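Local coordinates for protein tyrosine phosphatase (Orf virus, PDB 5NCR) that acts as a homodimeric tyrosine phosphatase with triple substrate specificity, probably hydrolysing phosphoserine in proteins among its substrates, at residues L11-T16 with F167-I172; T16-P21 with K149-I154; A122-V127 with V145-T150. The protein carries 2 engineered substitutions. All coordinates share one frame; numbering follows the deposited sequence.

Contact 1: residues L11-T16 with F167-I172; sequences LLLRCT and FRYQLI
Helix-on-helix packing joins the end of the N-terminal helix 7-15 to helix 165-177, with Leu13 and Thr16 meeting Arg168 and Leu12 meeting Ile172. The short helical segments approach to 9.6 Å between axes, their directions 133° apart. Arg168 bends at chi3 (62°), which turns NE towards the helix end, and its guanidinium binds two acceptors there. NH2 reaches Leu13 O at 3.1 Å in an almost straight bond (174° at the hydrogen), the carbonyl oxygen lying in the guanidinium plane. NE donates to Thr16 OG1 at 2.8 Å, with the hydroxyl somewhat out of that plane. Thr16 OG1 in turn donates to Leu12 O, so one hydroxyl both accepts from the arginine and closes back on the last turn of the helix. Leu13 CD1 covers one face of the guanidinium and lies 3.8 Å from Tyr169 CB, while Thr16 O stands over the opposite face. Beside this polar cluster, Leu12 CD2 packs on Ile172 CG1 at 3.7 Å, and Ile172 CD1 lies against the Leu13 backbone. Cys15 forms a disulfide with Cys15 of the second subunit, and helix 140-158 flanks both partners through Phe144, Phe147 and Tyr151.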
loop_
_atom_site.group_PDB
_atom_site.type_symbol
_atom_site.label_atom_id
_atom_site.label_comp_id
_atom_site.label_asym_id
_atom_site.label_seq_id
_atom_site.Cartn_x
_atom_site.Cartn_y
_atom_site.Cartn_z
ATOM N N LEU B 11 -0.874 8.444 0.188
ATOM C CA LEU B 11 -0.566 7.143 -0.432
ATOM C C LEU B 11 -1.257 6.028 0.415
ATOM O O LEU B 11 -1.968 5.189 -0.137
ATOM C CB LEU B 11 0.953 6.930 -0.398
ATOM C CG LEU B 11 1.677 6.401 -1.615
ATOM C CD1 LEU B 11 1.308 7.157 -2.914
ATOM C CD2 LEU B 11 3.164 6.528 -1.412
ATOM N N LEU B 12 -1.047 6.044 1.735
ATOM C CA LEU B 12 -1.632 5.055 2.661
ATOM C C LEU B 12 -3.168 5.144 2.741
ATOM O O LEU B 12 -3.835 4.108 2.740
ATOM C CB LEU B 12 -0.993 5.116 4.060
ATOM C CG LEU B 12 -1.389 4.003 5.063
ATOM C CD1 LEU B 12 -1.179 2.577 4.462
ATOM C CD2 LEU B 12 -0.632 4.167 6.354
ATOM N N LEU B 13 -3.722 6.373 2.733
ATOM C CA LEU B 13 -5.168 6.563 2.706
ATOM C C LEU B 13 -5.763 5.881 1.457
ATOM O O LEU B 13 -6.783 5.228 1.575
ATOM C CB LEU B 13 -5.505 8.047 2.728
ATOM C CG LEU B 13 -6.996 8.353 2.890
ATOM C CD1 LEU B 13 -7.517 7.913 4.294
ATOM C CD2 LEU B 13 -7.273 9.810 2.633
ATOM N N ARG B 14 -5.075 5.978 0.288
ATOM C CA ARG B 14 -5.449 5.318 -0.958
ATOM C C ARG B 14 -5.272 3.816 -0.847
ATOM O O ARG B 14 -6.187 3.110 -1.280
ATOM C CB ARG B 14 -4.652 5.875 -2.152
ATOM C CG ARG B 14 -5.366 5.631 -3.465
ATOM C CD ARG B 14 -4.569 6.116 -4.658
ATOM N NE ARG B 14 -5.118 5.594 -5.912
ATOM C CZ ARG B 14 -4.630 5.868 -7.117
ATOM N NH1 ARG B 14 -3.583 6.673 -7.248
ATOM N NH2 ARG B 14 -5.187 5.342 -8.200
ATOM N N CYS B 15 -4.101 3.315 -0.314
ATOM C CA CYS B 15 -3.842 1.873 -0.059
ATOM C C CYS B 15 -4.992 1.229 0.743
ATOM O O CYS B 15 -5.308 0.053 0.536
ATOM C CB CYS B 15 -2.533 1.676 0.694
ATOM S SG CYS B 15 -1.044 1.813 -0.321
ATOM N N THR B 16 -5.571 1.985 1.685
ATOM C CA THR B 16 -6.621 1.501 2.580
ATOM C C THR B 16 -8.052 1.884 2.129
ATOM O O THR B 16 -9.017 1.639 2.880
ATOM C CB THR B 16 -6.314 1.928 4.019
ATOM O OG1 THR B 16 -6.165 3.344 4.100
ATOM C CG2 THR B 16 -5.094 1.232 4.593
ATOM N N PHE B 167 -11.384 9.900 9.214
ATOM C CA PHE B 167 -10.884 9.260 10.424
ATOM C C PHE B 167 -9.626 8.476 10.102
ATOM O O PHE B 167 -8.674 8.524 10.876
ATOM C CB PHE B 167 -11.943 8.288 11.003
ATOM C CG PHE B 167 -13.201 8.885 11.600
ATOM C CD1 PHE B 167 -13.371 10.274 11.678
ATOM C CD2 PHE B 167 -14.209 8.064 12.106
ATOM C CE1 PHE B 167 -14.541 10.823 12.220
ATOM C CE2 PHE B 167 -15.378 8.618 12.647
ATOM C CZ PHE B 167 -15.532 9.991 12.707
ATOM N N ARG B 168 -9.648 7.707 8.995
ATOM C CA ARG B 168 -8.513 6.883 8.589
ATOM C C ARG B 168 -7.304 7.771 8.307
ATOM O O ARG B 168 -6.212 7.413 8.712
ATOM C CB ARG B 168 -8.868 6.005 7.385
ATOM C CG ARG B 168 -8.100 4.675 7.340
ATOM C CD ARG B 168 -8.690 3.689 6.335
ATOM N NE ARG B 168 -8.633 4.213 4.979
ATOM C CZ ARG B 168 -9.671 4.670 4.297
ATOM N NH1 ARG B 168 -10.883 4.661 4.835
ATOM N NH2 ARG B 168 -9.510 5.126 3.063
ATOM N N TYR B 169 -7.502 8.943 7.669
ATOM C CA TYR B 169 -6.415 9.866 7.377
ATOM C C TYR B 169 -5.856 10.421 8.696
ATOM O O TYR B 169 -4.640 10.439 8.875
ATOM C CB TYR B 169 -6.886 11.020 6.461
ATOM C CG TYR B 169 -5.807 12.046 6.170
ATOM C CD1 TYR B 169 -4.821 11.800 5.217
ATOM C CD2 TYR B 169 -5.781 13.265 6.840
ATOM C CE1 TYR B 169 -3.840 12.751 4.926
ATOM C CE2 TYR B 169 -4.803 14.222 6.561
ATOM C CZ TYR B 169 -3.829 13.958 5.607
ATOM O OH TYR B 169 -2.867 14.900 5.319
ATOM N N GLN B 170 -6.742 10.839 9.634
ATOM C CA GLN B 170 -6.313 11.360 10.939
ATOM C C GLN B 170 -5.479 10.316 11.717
ATOM O O GLN B 170 -4.507 10.681 12.366
ATOM C CB GLN B 170 -7.498 11.815 11.782
ATOM C CG GLN B 170 -8.150 13.086 11.256
ATOM C CD GLN B 170 -9.291 13.484 12.163
ATOM O OE1 GLN B 170 -9.101 14.018 13.250
ATOM N NE2 GLN B 170 -10.495 13.242 11.749
ATOM N N LEU B 171 -5.848 9.039 11.617
ATOM C CA LEU B 171 -5.121 7.925 12.243
ATOM C C LEU B 171 -3.771 7.701 11.563
ATOM O O LEU B 171 -2.769 7.499 12.239
ATOM C CB LEU B 171 -5.966 6.642 12.221
ATOM C CG LEU B 171 -7.204 6.638 13.129
ATOM C CD1 LEU B 171 -8.118 5.509 12.777
ATOM C CD2 LEU B 171 -6.827 6.508 14.584
ATOM N N ILE B 172 -3.735 7.780 10.229
ATOM C CA ILE B 172 -2.477 7.675 9.465
ATOM C C ILE B 172 -1.548 8.787 9.937
ATOM O O ILE B 172 -0.418 8.497 10.282
ATOM C CB ILE B 172 -2.704 7.656 7.935
ATOM C CG1 ILE B 172 -3.427 6.350 7.513
ATOM C CG2 ILE B 172 -1.376 7.851 7.136
ATOM C CD1 ILE B 172 -4.151 6.403 6.179
#

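Contact 2: residues T16-P21 with K149-I154; sequences TRAGPP and KTYYEI
Tyr151 OH is gripped by a water 2.8 Å away and, more weakly, by Leu162 O; the same water accepts from Ala18 N at 3.2 Å. It thus bridges helix 140-158 to the loop that leaves the N-terminal helix. Thr16 lies across the Tyr151 ring: CB sits over one face, offset towards the rim and 4.0 Å from the ring centroid, a CH-pi contact. Its methyl CG2 touches the same ring, 3.7 Å from Tyr151 CD2 and close to CG. Ala18 CB instead meets the edge of that ring and packs more closely on Tyr152, 3.7 Å from its CE1. The Tyr152 ring receives Tyr151 CD2 over its centre, so the two tyrosines pack against each other as well as against the loop. The Tyr152 hydroxyl is hydrogen-bonded to Cys15 O, just before Thr16, and lies 3.6 Å from Thr16 CA. Arg14 of the second subunit makes a cation-pi contact with the Tyr152 ring, which brings the contact to the dimer interface. Between the two small residues that touch the rings, the chain folds into an inverse gamma turn centred on Arg17.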
loop_
_atom_site.group_PDB
_atom_site.type_symbol
_atom_site.label_atom_id
_atom_site.label_comp_id
_atom_site.label_asym_id
_atom_site.label_seq_id
_atom_site.Cartn_x
_atom_site.Cartn_y
_atom_site.Cartn_z
ATOM N N THR B 16 -5.571 1.985 1.685
ATOM C CA THR B 16 -6.621 1.501 2.580
ATOM C C THR B 16 -8.052 1.884 2.129
ATOM O O THR B 16 -9.017 1.639 2.880
ATOM C CB THR B 16 -6.314 1.928 4.019
ATOM O OG1 THR B 16 -6.165 3.344 4.100
ATOM C CG2 THR B 16 -5.094 1.232 4.593
ATOM N N ARG B 17 -8.190 2.474 0.923
ATOM C CA ARG B 17 -9.476 2.766 0.287
ATOM C C ARG B 17 -9.879 1.412 -0.347
ATOM O O ARG B 17 -9.471 1.070 -1.456
ATOM C CB ARG B 17 -9.331 3.869 -0.773
ATOM C CG ARG B 17 -10.643 4.367 -1.347
ATOM C CD ARG B 17 -10.421 5.527 -2.285
ATOM N NE ARG B 17 -11.693 6.095 -2.737
ATOM C CZ ARG B 17 -11.941 6.496 -3.981
ATOM N NH1 ARG B 17 -11.010 6.385 -4.922
ATOM N NH2 ARG B 17 -13.125 7.005 -4.295
ATOM N N ALA B 18 -10.579 0.602 0.441
ATOM C CA ALA B 18 -10.950 -0.762 0.105
ATOM C C ALA B 18 -12.236 -0.899 -0.730
ATOM O O ALA B 18 -12.594 -2.011 -1.147
ATOM C CB ALA B 18 -11.037 -1.590 1.376
ATOM N N GLY B 19 -12.890 0.228 -0.993
ATOM C CA GLY B 19 -14.135 0.238 -1.748
ATOM C C GLY B 19 -15.301 -0.138 -0.849
ATOM O O GLY B 19 -15.156 -0.175 0.379
ATOM N N PRO B 20 -16.471 -0.468 -1.432
ATOM C CA PRO B 20 -17.642 -0.808 -0.594
ATOM C C PRO B 20 -17.517 -2.117 0.186
ATOM O O PRO B 20 -16.975 -3.086 -0.337
ATOM C CB PRO B 20 -18.793 -0.903 -1.596
ATOM C CG PRO B 20 -18.156 -1.111 -2.886
ATOM C CD PRO B 20 -16.810 -0.470 -2.867
ATOM N N PRO B 21 -18.042 -2.174 1.426
ATOM C CA PRO B 21 -17.995 -3.432 2.189
ATOM C C PRO B 21 -18.784 -4.531 1.488
ATOM O O PRO B 21 -19.845 -4.259 0.915
ATOM C CB PRO B 21 -18.663 -3.061 3.515
ATOM C CG PRO B 21 -18.668 -1.576 3.565
ATOM C CD PRO B 21 -18.758 -1.116 2.178
ATOM N N LYS B 149 -1.302 -3.608 6.781
ATOM C CA LYS B 149 -1.523 -5.021 7.082
ATOM C C LYS B 149 -2.634 -5.164 8.145
ATOM O O LYS B 149 -3.535 -5.962 7.948
ATOM C CB LYS B 149 -0.200 -5.653 7.542
ATOM C CG LYS B 149 -0.229 -7.130 7.917
ATOM C CD LYS B 149 1.212 -7.646 8.142
ATOM C CE LYS B 149 1.359 -8.684 9.237
ATOM N NZ LYS B 149 1.034 -10.048 8.755
ATOM N N THR B 150 -2.592 -4.354 9.210
ATOM C CA THR B 150 -3.535 -4.389 10.321
ATOM C C THR B 150 -4.932 -3.955 9.880
ATOM O O THR B 150 -5.907 -4.561 10.293
ATOM C CB THR B 150 -2.998 -3.548 11.488
ATOM O OG1 THR B 150 -1.693 -4.037 11.796
ATOM C CG2 THR B 150 -3.880 -3.607 12.714
ATOM N N TYR B 151 -5.011 -2.911 9.050
ATOM C CA TYR B 151 -6.265 -2.401 8.518
ATOM C C TYR B 151 -6.993 -3.524 7.733
ATOM O O TYR B 151 -8.188 -3.743 7.945
ATOM C CB TYR B 151 -6.010 -1.193 7.594
ATOM C CG TYR B 151 -7.303 -0.717 6.987
ATOM C CD1 TYR B 151 -8.203 0.036 7.729
ATOM C CD2 TYR B 151 -7.689 -1.131 5.714
ATOM C CE1 TYR B 151 -9.440 0.401 7.208
ATOM C CE2 TYR B 151 -8.920 -0.764 5.180
ATOM C CZ TYR B 151 -9.796 -0.010 5.936
ATOM O OH TYR B 151 -11.002 0.377 5.417
ATOM N N TYR B 152 -6.274 -4.188 6.814
ATOM C CA TYR B 152 -6.845 -5.262 5.984
ATOM C C TYR B 152 -7.110 -6.527 6.788
ATOM O O TYR B 152 -8.073 -7.223 6.509
ATOM C CB TYR B 152 -6.017 -5.513 4.730
ATOM C CG TYR B 152 -6.367 -4.494 3.665
ATOM C CD1 TYR B 152 -7.630 -4.477 3.077
ATOM C CD2 TYR B 152 -5.466 -3.502 3.299
ATOM C CE1 TYR B 152 -7.986 -3.503 2.148
ATOM C CE2 TYR B 152 -5.806 -2.529 2.360
ATOM C CZ TYR B 152 -7.071 -2.540 1.778
ATOM O OH TYR B 152 -7.473 -1.577 0.886
ATOM N N GLU B 153 -6.321 -6.758 7.852
ATOM C CA GLU B 153 -6.513 -7.913 8.731
ATOM C C GLU B 153 -7.850 -7.786 9.484
ATOM O O GLU B 153 -8.648 -8.734 9.476
ATOM C CB GLU B 153 -5.324 -8.020 9.691
ATOM C CG GLU B 153 -5.246 -9.282 10.539
ATOM C CD GLU B 153 -3.852 -9.525 11.103
ATOM O OE1 GLU B 153 -3.753 -9.834 12.314
ATOM O OE2 GLU B 153 -2.858 -9.391 10.345
ATOM N N ILE B 154 -8.129 -6.605 10.079
ATOM C CA ILE B 154 -9.362 -6.347 10.830
ATOM C C ILE B 154 -10.544 -6.274 9.870
ATOM O O ILE B 154 -11.591 -6.856 10.166
ATOM C CB ILE B 154 -9.249 -5.102 11.787
ATOM C CG1 ILE B 154 -8.116 -5.328 12.812
ATOM C CG2 ILE B 154 -10.619 -4.836 12.502
ATOM C CD1 ILE B 154 -7.625 -4.066 13.557
HETATM O O HOH W 1 -11.919 1.665 3.090
#

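Contact 3: residues A122-V127 with V145-T150; sequences AAMGYV and VYFLKT
With CG anti to the backbone N (chi1 -165°) and a bend at chi2 (65°) that places SD, Met124 reaches towards Phe147, and an extended chi3 (-159°) sets CE over the ring, forming a Met-aromatic contact between helices 118-134 and 140-158 of the phosphatase domain. Met124 CE stands over the middle of the ring, 3.5 Å from the centroid and almost on the ring normal, a CH-pi contact. The sulfur is farther off and oblique, with SD 4.7 Å from the same centroid. CE also comes within 3.3 Å of Phe147 O and touches Thr150 CB, so the methyl is held between a ring face and the backbone of the helix that bears it. Leu171 of helix 165-177 packs on both Met124 and Phe147. One turn along helix 118-134, Val127 answers Tyr146 and Thr150. A water joins the helices here, donating to Val127 O and lying 2.7 Å from Tyr146 OH. Thr150 OG1 donates to Tyr146 O and sits above the Tyr146 ring towards its rim; its methyl branch is left to face Val127. The packing is tight at that point, with Thr150 CG2 just 3.3 Å from Val127 CG1.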
loop_
_atom_site.group_PDB
_atom_site.type_symbol
_atom_site.label_atom_id
_atom_site.label_comp_id
_atom_site.label_asym_id
_atom_site.label_seq_id
_atom_site.Cartn_x
_atom_site.Cartn_y
_atom_site.Cartn_z
ATOM N N ALA B 122 -11.187 4.038 16.907
ATOM C CA ALA B 122 -10.652 3.802 18.255
ATOM C C ALA B 122 -9.857 2.489 18.265
ATOM O O ALA B 122 -8.728 2.457 18.766
ATOM C CB ALA B 122 -11.799 3.714 19.246
ATOM N N ALA B 123 -10.438 1.434 17.652
ATOM C CA ALA B 123 -9.840 0.111 17.520
ATOM C C ALA B 123 -8.481 0.189 16.759
ATOM O O ALA B 123 -7.488 -0.346 17.227
ATOM C CB ALA B 123 -10.800 -0.802 16.782
ATOM N N MET B 124 -8.450 0.876 15.617
ATOM C CA MET B 124 -7.246 1.068 14.802
ATOM C C MET B 124 -6.196 1.821 15.587
ATOM O O MET B 124 -5.040 1.385 15.638
ATOM C CB MET B 124 -7.585 1.827 13.506
ATOM C CG MET B 124 -6.479 1.742 12.459
ATOM S SD MET B 124 -6.209 0.035 11.853
ATOM C CE MET B 124 -4.522 0.211 11.218
ATOM N N GLY B 125 -6.614 2.919 16.234
ATOM C CA GLY B 125 -5.707 3.713 17.054
ATOM C C GLY B 125 -5.076 2.888 18.155
ATOM O O GLY B 125 -3.859 2.916 18.335
ATOM N N TYR B 126 -5.892 2.117 18.871
ATOM C CA TYR B 126 -5.416 1.293 19.979
ATOM C C TYR B 126 -4.450 0.165 19.545
ATOM O O TYR B 126 -3.444 -0.073 20.216
ATOM C CB TYR B 126 -6.591 0.760 20.789
ATOM C CG TYR B 126 -6.146 -0.156 21.906
ATOM C CD1 TYR B 126 -5.294 0.294 22.904
ATOM C CD2 TYR B 126 -6.489 -1.500 21.908
ATOM C CE1 TYR B 126 -4.819 -0.566 23.892
ATOM C CE2 TYR B 126 -6.064 -2.358 22.924
ATOM C CZ TYR B 126 -5.220 -1.891 23.908
ATOM O OH TYR B 126 -4.770 -2.759 24.874
ATOM N N VAL B 127 -4.748 -0.496 18.431
ATOM C CA VAL B 127 -3.899 -1.542 17.863
ATOM C C VAL B 127 -2.540 -0.937 17.434
ATOM O O VAL B 127 -1.500 -1.533 17.700
ATOM C CB VAL B 127 -4.624 -2.315 16.736
ATOM C CG1 VAL B 127 -3.651 -3.242 16.011
ATOM C CG2 VAL B 127 -5.805 -3.128 17.311
ATOM N N VAL B 145 3.477 0.148 6.671
ATOM C CA VAL B 145 3.165 -1.228 6.291
ATOM C C VAL B 145 2.341 -1.926 7.413
ATOM O O VAL B 145 1.432 -2.692 7.112
ATOM C CB VAL B 145 4.459 -2.003 5.932
ATOM C CG1 VAL B 145 4.180 -3.498 5.783
ATOM C CG2 VAL B 145 5.091 -1.449 4.652
ATOM N N TYR B 146 2.675 -1.667 8.681
ATOM C CA TYR B 146 1.941 -2.270 9.782
ATOM C C TYR B 146 0.498 -1.765 9.769
ATOM O O TYR B 146 -0.401 -2.556 9.992
ATOM C CB TYR B 146 2.619 -2.042 11.148
ATOM C CG TYR B 146 1.882 -2.733 12.284
ATOM C CD1 TYR B 146 2.082 -4.088 12.552
ATOM C CD2 TYR B 146 0.913 -2.058 13.025
ATOM C CE1 TYR B 146 1.350 -4.746 13.551
ATOM C CE2 TYR B 146 0.170 -2.708 14.011
ATOM C CZ TYR B 146 0.390 -4.052 14.269
ATOM O OH TYR B 146 -0.349 -4.665 15.256
ATOM N N PHE B 147 0.286 -0.447 9.489
ATOM C CA PHE B 147 -1.043 0.148 9.449
ATOM C C PHE B 147 -1.838 -0.541 8.327
ATOM O O PHE B 147 -2.979 -0.929 8.526
ATOM C CB PHE B 147 -0.953 1.654 9.178
ATOM C CG PHE B 147 -2.281 2.380 9.327
ATOM C CD1 PHE B 147 -3.252 2.312 8.322
ATOM C CD2 PHE B 147 -2.528 3.191 10.431
ATOM C CE1 PHE B 147 -4.468 3.001 8.451
ATOM C CE2 PHE B 147 -3.765 3.830 10.589
ATOM C CZ PHE B 147 -4.715 3.758 9.585
ATOM N N LEU B 148 -1.216 -0.681 7.166
ATOM C CA LEU B 148 -1.771 -1.322 5.993
ATOM C C LEU B 148 -2.217 -2.774 6.273
ATOM O O LEU B 148 -3.382 -3.103 6.043
ATOM C CB LEU B 148 -0.749 -1.271 4.847
ATOM C CG LEU B 148 -1.145 -1.929 3.555
ATOM C CD1 LEU B 148 -2.434 -1.313 2.966
ATOM C CD2 LEU B 148 -0.020 -1.881 2.590
ATOM N N LYS B 149 -1.302 -3.608 6.781
ATOM C CA LYS B 149 -1.523 -5.021 7.082
ATOM C C LYS B 149 -2.634 -5.164 8.145
ATOM O O LYS B 149 -3.535 -5.962 7.948
ATOM C CB LYS B 149 -0.200 -5.653 7.542
ATOM C CG LYS B 149 -0.229 -7.130 7.917
ATOM C CD LYS B 149 1.212 -7.646 8.142
ATOM C CE LYS B 149 1.359 -8.684 9.237
ATOM N NZ LYS B 149 1.034 -10.048 8.755
ATOM N N THR B 150 -2.592 -4.354 9.210
ATOM C CA THR B 150 -3.535 -4.389 10.321
ATOM C C THR B 150 -4.932 -3.955 9.880
ATOM O O THR B 150 -5.907 -4.561 10.293
ATOM C CB THR B 150 -2.998 -3.548 11.488
ATOM O OG1 THR B 150 -1.693 -4.037 11.796
ATOM C CG2 THR B 150 -3.880 -3.607 12.714
HETATM O O HOH W 2 -0.966 -4.263 17.851
#

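In the fold
The three contacts have centres about 10 Å apart, and helix 140-158 lies at the middle of the group. Contact 1 meets contact 2 at Thr16, which they share; a second junction brings Arg168 CD within 3.5 Å of Tyr151 CE1. Phe147 ties contact 3 to contact 1, its CZ 3.6 Å from Ile172 CG1; Met124 CE, 3.8 Å from Tyr151 N, ties it to contact 2. All three reach the second subunit. Helix 118-134 of contact 3 starts at Arg118, which by family sequence is probably the phosphate-binding P-loop arginine; Phe167 of the 167-172 segment packs on it, so the helical layer adjoins the probable active site.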